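Local coordinates for VipE (Legionella pneumophila subsp. pneumophila str. Philadelphia 1, PDB 4QN8), which is an effector protein of Legionella whose biochemical activity is not established, here represented by its all-helical N-terminal part, at residues D64-I69 / E104-A109; I77-T82 / A119-N124. All coordinates share one frame; numbering follows the deposited sequence.

In the fold
Both interactions belong to one all-helical fold and are joined through helix 103-114, which supplies a segment to interaction 1 and, through Glu-111, the carboxylate that binds both histidines of interaction 2. The centre of interaction 1 is about 4 Å from the centre of the chain, that of interaction 2 about 12 Å. Interaction 1 is a buried, wholly apolar helix-on-helix contact; interaction 2 sets helix 75-88 against a 3-10 turn, is partly buried, and consists of an imidazole stack with a methyl on its far face. The two also touch directly: Leu-108 CD1 comes to 3.5 Å from His-122 CD2, and Phe-107 packs on Leu-78 and Thr-82, carrying the apolar core outward to the histidines.

Interaction 1: D64-I69 / E104-A109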
loop_
_atom_site.group_PDB
_atom_site.type_symbol
_atom_site.label_atom_id
_atom_site.label_comp_id
_atom_site.label_asym_id
_atom_site.label_seq_id
_atom_site.Cartn_x
_atom_site.Cartn_y
_atom_site.Cartn_z
ATOM N N ASP A 64 -3.392 0.888 -8.283
ATOM C CA ASP A 64 -4.114 1.920 -9.023
ATOM C C ASP A 64 -4.574 3.016 -8.063
ATOM O O ASP A 64 -4.479 4.210 -8.372
ATOM C CB ASP A 64 -5.286 1.296 -9.790
ATOM C CG ASP A 64 -5.927 2.259 -10.779
ATOM O OD1 ASP A 64 -5.267 2.628 -11.778
ATOM O OD2 ASP A 64 -7.095 2.640 -10.560
ATOM N N PHE A 65 -5.056 2.605 -6.892
ATOM C CA PHE A 65 -5.518 3.557 -5.869
ATOM C C PHE A 65 -4.380 4.443 -5.379
ATOM O O PHE A 65 -4.520 5.666 -5.316
ATOM C CB PHE A 65 -6.129 2.803 -4.690
ATOM C CG PHE A 65 -6.619 3.688 -3.577
ATOM C CD1 PHE A 65 -7.898 4.216 -3.607
ATOM C CD2 PHE A 65 -5.807 3.950 -2.477
ATOM C CE1 PHE A 65 -8.368 5.016 -2.556
ATOM C CE2 PHE A 65 -6.256 4.754 -1.439
ATOM C CZ PHE A 65 -7.542 5.287 -1.482
ATOM N N VAL A 66 -3.249 3.836 -5.040
ATOM C CA VAL A 66 -2.108 4.611 -4.568
ATOM C C VAL A 66 -1.572 5.499 -5.689
ATOM O O VAL A 66 -1.224 6.660 -5.460
ATOM C CB VAL A 66 -1.016 3.688 -4.009
ATOM C CG1 VAL A 66 0.237 4.491 -3.644
ATOM C CG2 VAL A 66 -1.567 2.942 -2.792
ATOM N N LEU A 67 -1.555 4.976 -6.913
ATOM C CA LEU A 67 -1.077 5.749 -8.072
ATOM C C LEU A 67 -1.897 7.022 -8.269
ATOM O O LEU A 67 -1.425 8.020 -8.841
ATOM C CB LEU A 67 -1.171 4.895 -9.339
ATOM C CG LEU A 67 -0.495 5.374 -10.617
ATOM C CD1 LEU A 67 1.009 5.458 -10.390
ATOM C CD2 LEU A 67 -0.796 4.409 -11.744
ATOM N N THR A 68 -3.127 6.985 -7.773
ATOM C CA THR A 68 -4.085 8.071 -7.941
ATOM C C THR A 68 -4.051 9.070 -6.783
ATOM O O THR A 68 -4.051 10.290 -7.001
ATOM C CB THR A 68 -5.530 7.495 -8.114
ATOM O OG1 THR A 68 -5.544 6.579 -9.217
ATOM C CG2 THR A 68 -6.538 8.601 -8.376
ATOM N N ILE A 69 -4.021 8.562 -5.552
ATOM C CA ILE A 69 -4.006 9.432 -4.378
ATOM C C ILE A 69 -2.598 9.930 -4.015
ATOM O O ILE A 69 -2.417 11.076 -3.567
ATOM C CB ILE A 69 -4.686 8.750 -3.151
ATOM C CG1 ILE A 69 -4.887 9.744 -2.003
ATOM C CG2 ILE A 69 -3.876 7.575 -2.646
ATOM C CD1 ILE A 69 -5.921 10.805 -2.286
ATOM N N GLU A 104 -0.957 -0.913 3.053
ATOM C CA GLU A 104 0.241 -0.486 3.762
ATOM C C GLU A 104 1.505 -0.841 2.981
ATOM O O GLU A 104 2.448 -0.056 2.963
ATOM C CB GLU A 104 0.283 -1.008 5.204
ATOM C CG GLU A 104 0.446 -2.523 5.349
ATOM C CD GLU A 104 -0.888 -3.254 5.481
ATOM O OE1 GLU A 104 -1.934 -2.699 5.044
ATOM O OE2 GLU A 104 -0.886 -4.384 6.015
ATOM N N LYS A 105 1.520 -2.005 2.328
ATOM C CA LYS A 105 2.656 -2.373 1.481
ATOM C C LYS A 105 2.768 -1.415 0.292
ATOM O O LYS A 105 3.870 -0.963 -0.069
ATOM C CB LYS A 105 2.564 -3.825 0.987
ATOM C CG LYS A 105 3.640 -4.142 -0.055
ATOM C CD LYS A 105 3.970 -5.627 -0.132
ATOM C CE LYS A 105 2.865 -6.412 -0.812
ATOM N NZ LYS A 105 3.192 -7.886 -0.794
ATOM N N ALA A 106 1.635 -1.074 -0.306
ATOM C CA ALA A 106 1.678 -0.187 -1.466
ATOM C C ALA A 106 2.086 1.245 -1.125
ATOM O O ALA A 106 2.836 1.869 -1.873
ATOM C CB ALA A 106 0.371 -0.201 -2.227
ATOM N N PHE A 107 1.588 1.773 -0.011
ATOM C CA PHE A 107 1.986 3.108 0.422
ATOM C C PHE A 107 3.483 3.149 0.722
ATOM O O PHE A 107 4.173 4.109 0.340
ATOM C CB PHE A 107 1.188 3.527 1.657
ATOM C CG PHE A 107 0.098 4.511 1.362
ATOM C CD1 PHE A 107 -1.013 4.142 0.620
ATOM C CD2 PHE A 107 0.187 5.805 1.832
ATOM C CE1 PHE A 107 -2.013 5.052 0.342
ATOM C CE2 PHE A 107 -0.815 6.725 1.561
ATOM C CZ PHE A 107 -1.914 6.342 0.805
ATOM N N LEU A 108 3.990 2.122 1.395
ATOM C CA LEU A 108 5.426 2.062 1.695
ATOM C C LEU A 108 6.245 2.015 0.407
ATOM O O LEU A 108 7.246 2.723 0.268
ATOM C CB LEU A 108 5.755 0.852 2.588
ATOM C CG LEU A 108 7.221 0.563 2.941
ATOM C CD1 LEU A 108 7.869 1.748 3.637
ATOM C CD2 LEU A 108 7.292 -0.656 3.861
ATOM N N ALA A 109 5.817 1.175 -0.536
ATOM C CA ALA A 109 6.484 1.075 -1.838
ATOM C C ALA A 109 6.468 2.395 -2.606
ATOM O O ALA A 109 7.429 2.729 -3.297
ATOM C CB ALA A 109 5.859 -0.026 -2.677
#
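Val-66 reaches across to Ala-106 and Phe-107 with one methyl, and that methyl makes two of the three apolar contacts between helix 58-69 and helix 103-114. Its CG2 lies 3.7 Å from CB of Ala-106 and an equal 3.7 Å from CD1 of the Phe-107 ring. The torsion accounts for this division: with CG1 anti to the backbone N (chi1 174°), CG2 is anti to the carbonyl carbon and falls between the two partners. Three residues on, nearly one turn, Ile-69 adds a longer contact from its branch methyl, CG2 to Phe-107 CZ at 4.2 Å. Both methyls meet the ring obliquely, and they are spread along it from CD1 to CZ.

The phenyl group leaves its helix at an unusual first torsion (chi1 -104°), which brings the ring alongside Val-66 and Ile-69 although its CB does not point straight at them. The segment axes approach to 9.8 Å and cross at -44°, and the closest pair of CA atoms, Val-66 and Phe-107, is 6.6 Å apart. Outside the pair, helix 75-88 covers Phe-107, in part through Met-85, while Phe-153 of helix 135-154 packs on Val-66, and Ile-12 of helix 6-20 on Ile-69.

This is an obliquely crossed, apolar helix-helix contact in the core of an all-helical fold. All four touching residues are buried, and the groups that meet are methyls and a phenyl ring. Cohesion therefore rests on shape and on exclusion of water, with no directional polar bond joining the segments.

Interaction 2: I77-T82 / A119-N124; sequences ILHQLT and AEEHFN
His-79 and His-122 lay their imidazoles over one another in an offset stack, with centroids 4.2 Å apart and planes 19° from parallel. The overlap is at the rims: CE1 of His-122 stands over a face of the His-79 ring, and CE1 of His-79 over a face of His-122. On the opposite face of His-122 sits the methyl of Thr-82, a CH-pi contact with CG2 3.7 Å from the ring centroid and 27° off the ring normal. The His-122 ring is thus sandwiched between two side chains of helix 75-88, and its edge meets the carbonyl O of His-79 in the ring plane. This packs the 3-10 turn 121-124, between helices 116-119 and 126-131, against helix 75-88.

Thr-82 lies three positions after His-79, nearly one helical turn, so both side chains lie on one side with the His-122 ring between them. Thr-82 has CG2 anti to its own backbone N, which leaves OG1, anti to the carbonyl carbon, to turn back along the helix and bond to Leu-78 O at 2.9 Å; Thr-82 N reaches the same oxygen from the other face of its plane. The methyl is thereby held toward His-122.

Although ND1 of His-79 and NE2 of His-122 are only 3.3 Å apart, the angle is too poor for a hydrogen bond. Each nitrogen instead bonds to an oxygen of Glu-111 on helix 103-114, a carboxylate that would probably favour N-H at both, while the close stack probably disfavours both rings being cationic. At the outer side, Glu-121 crosses His-79 with its carboxylate plane 74° from the ring; OE1, in a long, weak ion pair with Lys-118, stays 3.8 Å from His-79 NE2, without a hydrogen bond.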
loop_
_atom_site.group_PDB
_atom_site.type_symbol
_atom_site.label_atom_id
_atom_site.label_comp_id
_atom_site.label_asym_id
_atom_site.label_seq_id
_atom_site.Cartn_x
_atom_site.Cartn_y
_atom_site.Cartn_z
ATOM N N ILE A 77 3.219 14.345 4.744
ATOM C CA ILE A 77 1.885 13.747 4.941
ATOM C C ILE A 77 1.878 12.271 4.536
ATOM O O ILE A 77 1.342 11.413 5.252
ATOM C CB ILE A 77 0.763 14.505 4.187
ATOM C CG1 ILE A 77 0.569 15.913 4.768
ATOM C CG2 ILE A 77 -0.554 13.734 4.280
ATOM C CD1 ILE A 77 -0.278 15.948 6.027
ATOM N N LEU A 78 2.480 11.970 3.389
ATOM C CA LEU A 78 2.647 10.592 2.959
ATOM C C LEU A 78 3.440 9.771 3.973
ATOM O O LEU A 78 3.078 8.623 4.261
ATOM C CB LEU A 78 3.331 10.569 1.591
ATOM C CG LEU A 78 3.901 9.249 1.103
ATOM C CD1 LEU A 78 2.787 8.255 0.775
ATOM C CD2 LEU A 78 4.762 9.553 -0.126
ATOM N N HIS A 79 4.495 10.346 4.535
ATOM C CA HIS A 79 5.307 9.582 5.490
ATOM C C HIS A 79 4.485 9.242 6.730
ATOM O O HIS A 79 4.526 8.123 7.242
ATOM C CB HIS A 79 6.558 10.346 5.898
ATOM C CG HIS A 79 7.464 9.554 6.778
ATOM N ND1 HIS A 79 8.301 8.578 6.281
ATOM C CD2 HIS A 79 7.633 9.554 8.121
ATOM C CE1 HIS A 79 8.967 8.025 7.285
ATOM N NE2 HIS A 79 8.575 8.595 8.410
ATOM N N GLN A 80 3.730 10.229 7.194
ATOM C CA GLN A 80 2.910 10.114 8.401
ATOM C C GLN A 80 1.815 9.074 8.163
ATOM O O GLN A 80 1.578 8.200 9.005
ATOM C CB GLN A 80 2.306 11.495 8.686
ATOM C CG GLN A 80 1.627 11.721 10.013
ATOM C CD GLN A 80 1.170 13.178 10.145
ATOM O OE1 GLN A 80 0.400 13.671 9.312
ATOM N NE2 GLN A 80 1.665 13.880 11.173
ATOM N N LEU A 81 1.162 9.139 7.006
ATOM C CA LEU A 81 0.123 8.157 6.689
ATOM C C LEU A 81 0.708 6.749 6.654
ATOM O O LEU A 81 0.144 5.821 7.230
ATOM C CB LEU A 81 -0.566 8.459 5.354
ATOM C CG LEU A 81 -1.593 9.589 5.315
ATOM C CD1 LEU A 81 -2.012 9.851 3.871
ATOM C CD2 LEU A 81 -2.804 9.259 6.176
ATOM N N THR A 82 1.852 6.589 6.007
ATOM C CA THR A 82 2.457 5.261 5.913
ATOM C C THR A 82 2.817 4.702 7.296
ATOM O O THR A 82 2.614 3.506 7.578
ATOM C CB THR A 82 3.691 5.322 5.014
ATOM O OG1 THR A 82 3.272 5.732 3.707
ATOM C CG2 THR A 82 4.375 3.951 4.912
ATOM N N ALA A 119 11.706 7.221 3.449
ATOM C CA ALA A 119 10.977 5.964 3.644
ATOM C C ALA A 119 11.792 4.942 4.428
ATOM O O ALA A 119 11.235 4.030 5.071
ATOM C CB ALA A 119 10.560 5.392 2.322
ATOM N N GLU A 120 13.110 5.091 4.387
ATOM C CA GLU A 120 13.994 4.164 5.089
ATOM C C GLU A 120 13.699 4.081 6.590
ATOM O O GLU A 120 13.923 3.039 7.216
ATOM C CB GLU A 120 15.456 4.550 4.853
ATOM C CG GLU A 120 16.444 3.540 5.361
ATOM C CD GLU A 120 16.335 2.194 4.662
ATOM O OE1 GLU A 120 15.676 2.091 3.593
ATOM O OE2 GLU A 120 16.929 1.233 5.187
ATOM N N GLU A 121 13.180 5.164 7.160
ATOM C CA GLU A 121 12.902 5.207 8.593
ATOM C C GLU A 121 11.823 4.202 9.039
ATOM O O GLU A 121 11.749 3.848 10.217
ATOM C CB GLU A 121 12.521 6.628 9.018
ATOM C CG GLU A 121 13.585 7.680 8.698
ATOM C CD GLU A 121 13.128 9.095 9.029
ATOM O OE1 GLU A 121 12.063 9.242 9.675
ATOM O OE2 GLU A 121 13.832 10.058 8.641
ATOM N N HIS A 122 10.997 3.750 8.107
ATOM C CA HIS A 122 9.906 2.827 8.441
ATOM C C HIS A 122 10.433 1.464 8.870
ATOM O O HIS A 122 9.750 0.724 9.589
ATOM C CB HIS A 122 8.951 2.633 7.266
ATOM C CG HIS A 122 8.155 3.846 6.917
ATOM N ND1 HIS A 122 7.380 4.520 7.837
ATOM C CD2 HIS A 122 7.993 4.494 5.738
ATOM C CE1 HIS A 122 6.784 5.541 7.236
ATOM N NE2 HIS A 122 7.134 5.536 5.966
ATOM N N PHE A 123 11.646 1.127 8.433
ATOM C CA PHE A 123 12.228 -0.175 8.769
ATOM C C PHE A 123 12.750 -0.222 10.190
ATOM O O PHE A 123 13.138 -1.281 10.672
ATOM C CB PHE A 123 13.315 -0.556 7.761
ATOM C CG PHE A 123 12.788 -0.679 6.361
ATOM C CD1 PHE A 123 12.202 -1.857 5.926
ATOM C CD2 PHE A 123 12.818 0.401 5.499
ATOM C CE1 PHE A 123 11.690 -1.964 4.642
ATOM C CE2 PHE A 123 12.307 0.299 4.214
ATOM C CZ PHE A 123 11.739 -0.880 3.787
ATOM N N ASN A 124 12.751 0.933 10.850
ATOM C CA ASN A 124 13.098 1.040 12.263
ATOM C C ASN A 124 11.889 0.964 13.195
ATOM O O ASN A 124 12.040 0.944 14.421
ATOM C CB ASN A 124 13.852 2.348 12.522
ATOM C CG ASN A 124 15.240 2.344 11.931
ATOM O OD1 ASN A 124 15.871 1.291 11.806
ATOM N ND2 ASN A 124 15.733 3.526 11.564
#